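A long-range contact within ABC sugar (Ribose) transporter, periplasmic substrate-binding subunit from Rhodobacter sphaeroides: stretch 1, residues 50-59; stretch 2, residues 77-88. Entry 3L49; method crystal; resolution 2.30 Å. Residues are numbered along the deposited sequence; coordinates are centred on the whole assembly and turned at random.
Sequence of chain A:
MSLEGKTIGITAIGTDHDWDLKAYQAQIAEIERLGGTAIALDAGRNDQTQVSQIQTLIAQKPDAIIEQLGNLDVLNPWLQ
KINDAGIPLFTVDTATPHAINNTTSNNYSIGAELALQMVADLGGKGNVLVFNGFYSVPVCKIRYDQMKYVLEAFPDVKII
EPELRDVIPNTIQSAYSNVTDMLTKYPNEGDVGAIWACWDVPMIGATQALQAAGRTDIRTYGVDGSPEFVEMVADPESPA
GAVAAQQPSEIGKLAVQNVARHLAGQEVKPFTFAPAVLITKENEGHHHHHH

Stretch 1 (50-59) QVSQIQTLIA
Stretch 2 77-88: PWLQKINDAGIP

Two helices pack side by side and almost exactly parallel: the axes of 50-59 and 77-84 run in the same N-to-C direction, 2° apart, with a closest approach of 10.3 Å. The register is set by CA of Val-51 lying 7.0 Å from CA of Trp-78 and CA of Ile-58 lying 6.3 Å from CA of Ile-82. No hydrogen bond crosses between the stretches; the contact buries 430 Å², both sides summed, and most of it is apolar packing.

Stretch 1 is regular helix, its backbone bonded i to i+4, so Val-51, Ile-54, Gln-55 and Ile-58 fall on one side and supply the contact. Val-51 (chi1 t) points sideways, yet its CG1 sits over one face of the Trp-78 indole, 3.7 Å from the centroid of the five-membered ring in a CH-pi contact and 3.5 Å from Trp-78 CE2. A compact branched side chain suits this place, and the Trp-78 rotamer (chi1 m, chi2 102°) presents the ring to it.

One turn on, buried Ile-54 (m, t) points toward stretch 2, its CG2 lying 4.2 Å from Trp-78 CB and 3.8 Å from Ile-82 CD1. Gln-55 (m, t, chi3 -23°) lies at the exposed margin, a place that tolerates a polar side chain; its CA-to-CB bond points sideways, but its end comes nearer, NE2 lying 3.2 Å from Trp-78 CH2, oblique to the ring.

Ile-58 (m, t) starts sideways but extends inward. Its CG1 meets CG1 of buried Ile-82 (m, t) at 4.0 Å, its CD1 lies 4.1 Å from Lys-81 CB, and its CG2 is 3.9 Å from Ala-85 CB, a small methyl facing stretch 1. Lys-81 also starts toward stretch 1, but its end leads away. Gly-86 then adopts positive phi (75°), which favours glycine, in a Schellman motif; beyond it the chain is extended at Ile-87 (m, t), whose CD1 reaches within 3.9 Å of Ile-58 O.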

# COMPACT_ATOMS: atom_id res chain seq x y z
N GLN A 50 10.42 -13.88 5.93
CA GLN A 50 11.03 -12.99 4.93
C GLN A 50 12.55 -12.87 5.12
O GLN A 50 13.30 -12.98 4.14
CB GLN A 50 10.39 -11.60 4.94
CG GLN A 50 11.06 -10.63 3.96
CD GLN A 50 10.11 -9.63 3.33
OE1 GLN A 50 9.35 -8.96 4.03
NE2 GLN A 50 10.16 -9.52 2.00
N VAL A 51 12.95 -12.66 6.37
CA VAL A 51 14.36 -12.64 6.79
C VAL A 51 15.14 -13.86 6.27
O VAL A 51 16.17 -13.70 5.60
CB VAL A 51 14.47 -12.55 8.33
CG1 VAL A 51 15.91 -12.75 8.79
CG2 VAL A 51 13.94 -11.21 8.82
N SER A 52 14.63 -15.06 6.54
CA SER A 52 15.30 -16.27 6.07
C SER A 52 15.18 -16.45 4.56
O SER A 52 16.07 -17.01 3.92
CB SER A 52 14.77 -17.51 6.80
OG SER A 52 13.42 -17.77 6.45
N GLN A 53 14.08 -15.95 3.98
CA GLN A 53 13.92 -15.95 2.53
C GLN A 53 14.94 -15.04 1.84
O GLN A 53 15.41 -15.36 0.74
CB GLN A 53 12.50 -15.58 2.15
CG GLN A 53 11.59 -16.79 2.11
CD GLN A 53 10.14 -16.42 2.08
OE1 GLN A 53 9.77 -15.27 2.29
NE2 GLN A 53 9.29 -17.41 1.83
N ILE A 54 15.30 -13.94 2.49
CA ILE A 54 16.41 -13.10 2.06
C ILE A 54 17.76 -13.86 2.15
O ILE A 54 18.54 -13.87 1.18
CB ILE A 54 16.43 -11.75 2.84
CG1 ILE A 54 15.26 -10.86 2.40
CG2 ILE A 54 17.75 -11.01 2.63
CD1 ILE A 54 14.97 -9.69 3.33
N GLN A 55 17.99 -14.51 3.30
CA GLN A 55 19.20 -15.33 3.55
C GLN A 55 19.41 -16.36 2.46
O GLN A 55 20.53 -16.52 1.96
CB GLN A 55 19.10 -16.05 4.89
CG GLN A 55 19.13 -15.15 6.12
CD GLN A 55 18.87 -15.91 7.41
OE1 GLN A 55 18.26 -16.98 7.42
NE2 GLN A 55 19.33 -15.34 8.52
N THR A 56 18.33 -17.06 2.13
CA THR A 56 18.26 -17.99 1.00
C THR A 56 18.74 -17.36 -0.31
O THR A 56 19.62 -17.90 -0.99
CB THR A 56 16.82 -18.44 0.79
OG1 THR A 56 16.34 -19.05 2.00
CG2 THR A 56 16.71 -19.42 -0.37
N LEU A 57 18.16 -16.20 -0.63
CA LEU A 57 18.47 -15.48 -1.86
C LEU A 57 19.92 -15.04 -1.93
O LEU A 57 20.56 -15.21 -2.97
CB LEU A 57 17.54 -14.27 -2.05
CG LEU A 57 16.08 -14.54 -2.46
CD1 LEU A 57 15.26 -13.25 -2.44
CD2 LEU A 57 15.98 -15.24 -3.82
N ILE A 58 20.43 -14.50 -0.82
CA ILE A 58 21.84 -14.11 -0.70
C ILE A 58 22.76 -15.29 -1.01
O ILE A 58 23.68 -15.18 -1.83
CB ILE A 58 22.18 -13.53 0.71
CG1 ILE A 58 21.47 -12.19 0.92
CG2 ILE A 58 23.71 -13.36 0.89
CD1 ILE A 58 21.52 -11.68 2.34
N ALA A 59 22.46 -16.42 -0.37
CA ALA A 59 23.22 -17.66 -0.52
C ALA A 59 23.05 -18.31 -1.90
O ALA A 59 23.89 -19.11 -2.31
CB ALA A 59 22.83 -18.65 0.58
N PRO A 77 18.86 -4.33 8.34
CA PRO A 77 20.16 -5.03 8.43
C PRO A 77 20.33 -6.13 7.38
O PRO A 77 21.46 -6.45 7.01
CB PRO A 77 20.13 -5.67 9.82
CG PRO A 77 19.06 -4.95 10.57
CD PRO A 77 18.04 -4.58 9.55
N TRP A 78 19.22 -6.68 6.90
CA TRP A 78 19.26 -7.75 5.90
C TRP A 78 19.41 -7.19 4.50
O TRP A 78 20.06 -7.81 3.65
CB TRP A 78 18.04 -8.67 6.05
CG TRP A 78 18.09 -9.34 7.39
CD1 TRP A 78 17.36 -9.00 8.50
CD2 TRP A 78 18.98 -10.39 7.79
NE1 TRP A 78 17.72 -9.80 9.56
CE2 TRP A 78 18.71 -10.66 9.15
CE3 TRP A 78 19.96 -11.14 7.13
CZ2 TRP A 78 19.39 -11.66 9.86
CZ3 TRP A 78 20.64 -12.13 7.84
CH2 TRP A 78 20.35 -12.38 9.19
N LEU A 79 18.83 -6.01 4.28
CA LEU A 79 19.03 -5.24 3.06
C LEU A 79 20.49 -4.80 2.94
O LEU A 79 21.06 -4.83 1.84
CB LEU A 79 18.10 -4.02 3.05
CG LEU A 79 16.59 -4.26 3.06
CD1 LEU A 79 15.84 -2.95 3.13
CD2 LEU A 79 16.11 -5.08 1.85
N GLN A 80 21.07 -4.41 4.07
CA GLN A 80 22.50 -4.10 4.17
C GLN A 80 23.38 -5.29 3.76
O GLN A 80 24.37 -5.11 3.05
CB GLN A 80 22.83 -3.65 5.60
CG GLN A 80 24.30 -3.34 5.86
CD GLN A 80 24.77 -2.10 5.13
OE1 GLN A 80 24.45 -0.98 5.53
NE2 GLN A 80 25.52 -2.29 4.05
N LYS A 81 23.01 -6.49 4.20
CA LYS A 81 23.74 -7.72 3.84
C LYS A 81 23.62 -8.12 2.36
O LYS A 81 24.55 -8.74 1.83
CB LYS A 81 23.36 -8.87 4.77
CG LYS A 81 24.11 -8.85 6.11
CD LYS A 81 23.32 -9.52 7.22
CE LYS A 81 23.94 -9.27 8.59
NZ LYS A 81 22.93 -9.28 9.69
N ILE A 82 22.50 -7.76 1.71
CA ILE A 82 22.39 -7.91 0.24
C ILE A 82 23.42 -7.00 -0.46
O ILE A 82 24.07 -7.42 -1.43
CB ILE A 82 20.96 -7.62 -0.30
CG1 ILE A 82 19.94 -8.54 0.36
CG2 ILE A 82 20.89 -7.81 -1.82
CD1 ILE A 82 18.50 -8.03 0.32
N ASN A 83 23.57 -5.78 0.05
CA ASN A 83 24.57 -4.84 -0.45
C ASN A 83 25.98 -5.36 -0.19
O ASN A 83 26.86 -5.25 -1.05
CB ASN A 83 24.40 -3.44 0.18
CG ASN A 83 23.05 -2.80 -0.12
OD1 ASN A 83 22.57 -1.96 0.65
ND2 ASN A 83 22.42 -3.18 -1.23
N ASP A 84 26.17 -5.95 1.00
CA ASP A 84 27.44 -6.59 1.39
C ASP A 84 27.80 -7.74 0.46
O ASP A 84 28.97 -7.90 0.10
CB ASP A 84 27.37 -7.12 2.84
CG ASP A 84 27.28 -6.00 3.87
OD1 ASP A 84 27.16 -6.32 5.08
OD2 ASP A 84 27.32 -4.81 3.49
N ALA A 85 26.80 -8.52 0.07
CA ALA A 85 27.00 -9.64 -0.86
C ALA A 85 27.27 -9.18 -2.30
O ALA A 85 27.65 -9.99 -3.15
CB ALA A 85 25.81 -10.57 -0.81
N GLY A 86 27.08 -7.89 -2.56
CA GLY A 86 27.30 -7.32 -3.89
C GLY A 86 26.20 -7.65 -4.89
O GLY A 86 26.45 -7.72 -6.10
N ILE A 87 24.98 -7.86 -4.39
CA ILE A 87 23.84 -8.19 -5.24
C ILE A 87 22.98 -6.94 -5.40
O ILE A 87 22.59 -6.33 -4.40
CB ILE A 87 22.99 -9.35 -4.64
CG1 ILE A 87 23.85 -10.61 -4.42
CG2 ILE A 87 21.79 -9.68 -5.53
CD1 ILE A 87 23.26 -11.59 -3.40
N PRO A 88 22.70 -6.54 -6.66
CA PRO A 88 21.87 -5.38 -6.97
C PRO A 88 20.46 -5.49 -6.37
O PRO A 88 19.79 -6.51 -6.54
CB PRO A 88 21.80 -5.40 -8.50
CG PRO A 88 23.01 -6.14 -8.92
CD PRO A 88 23.20 -7.19 -7.89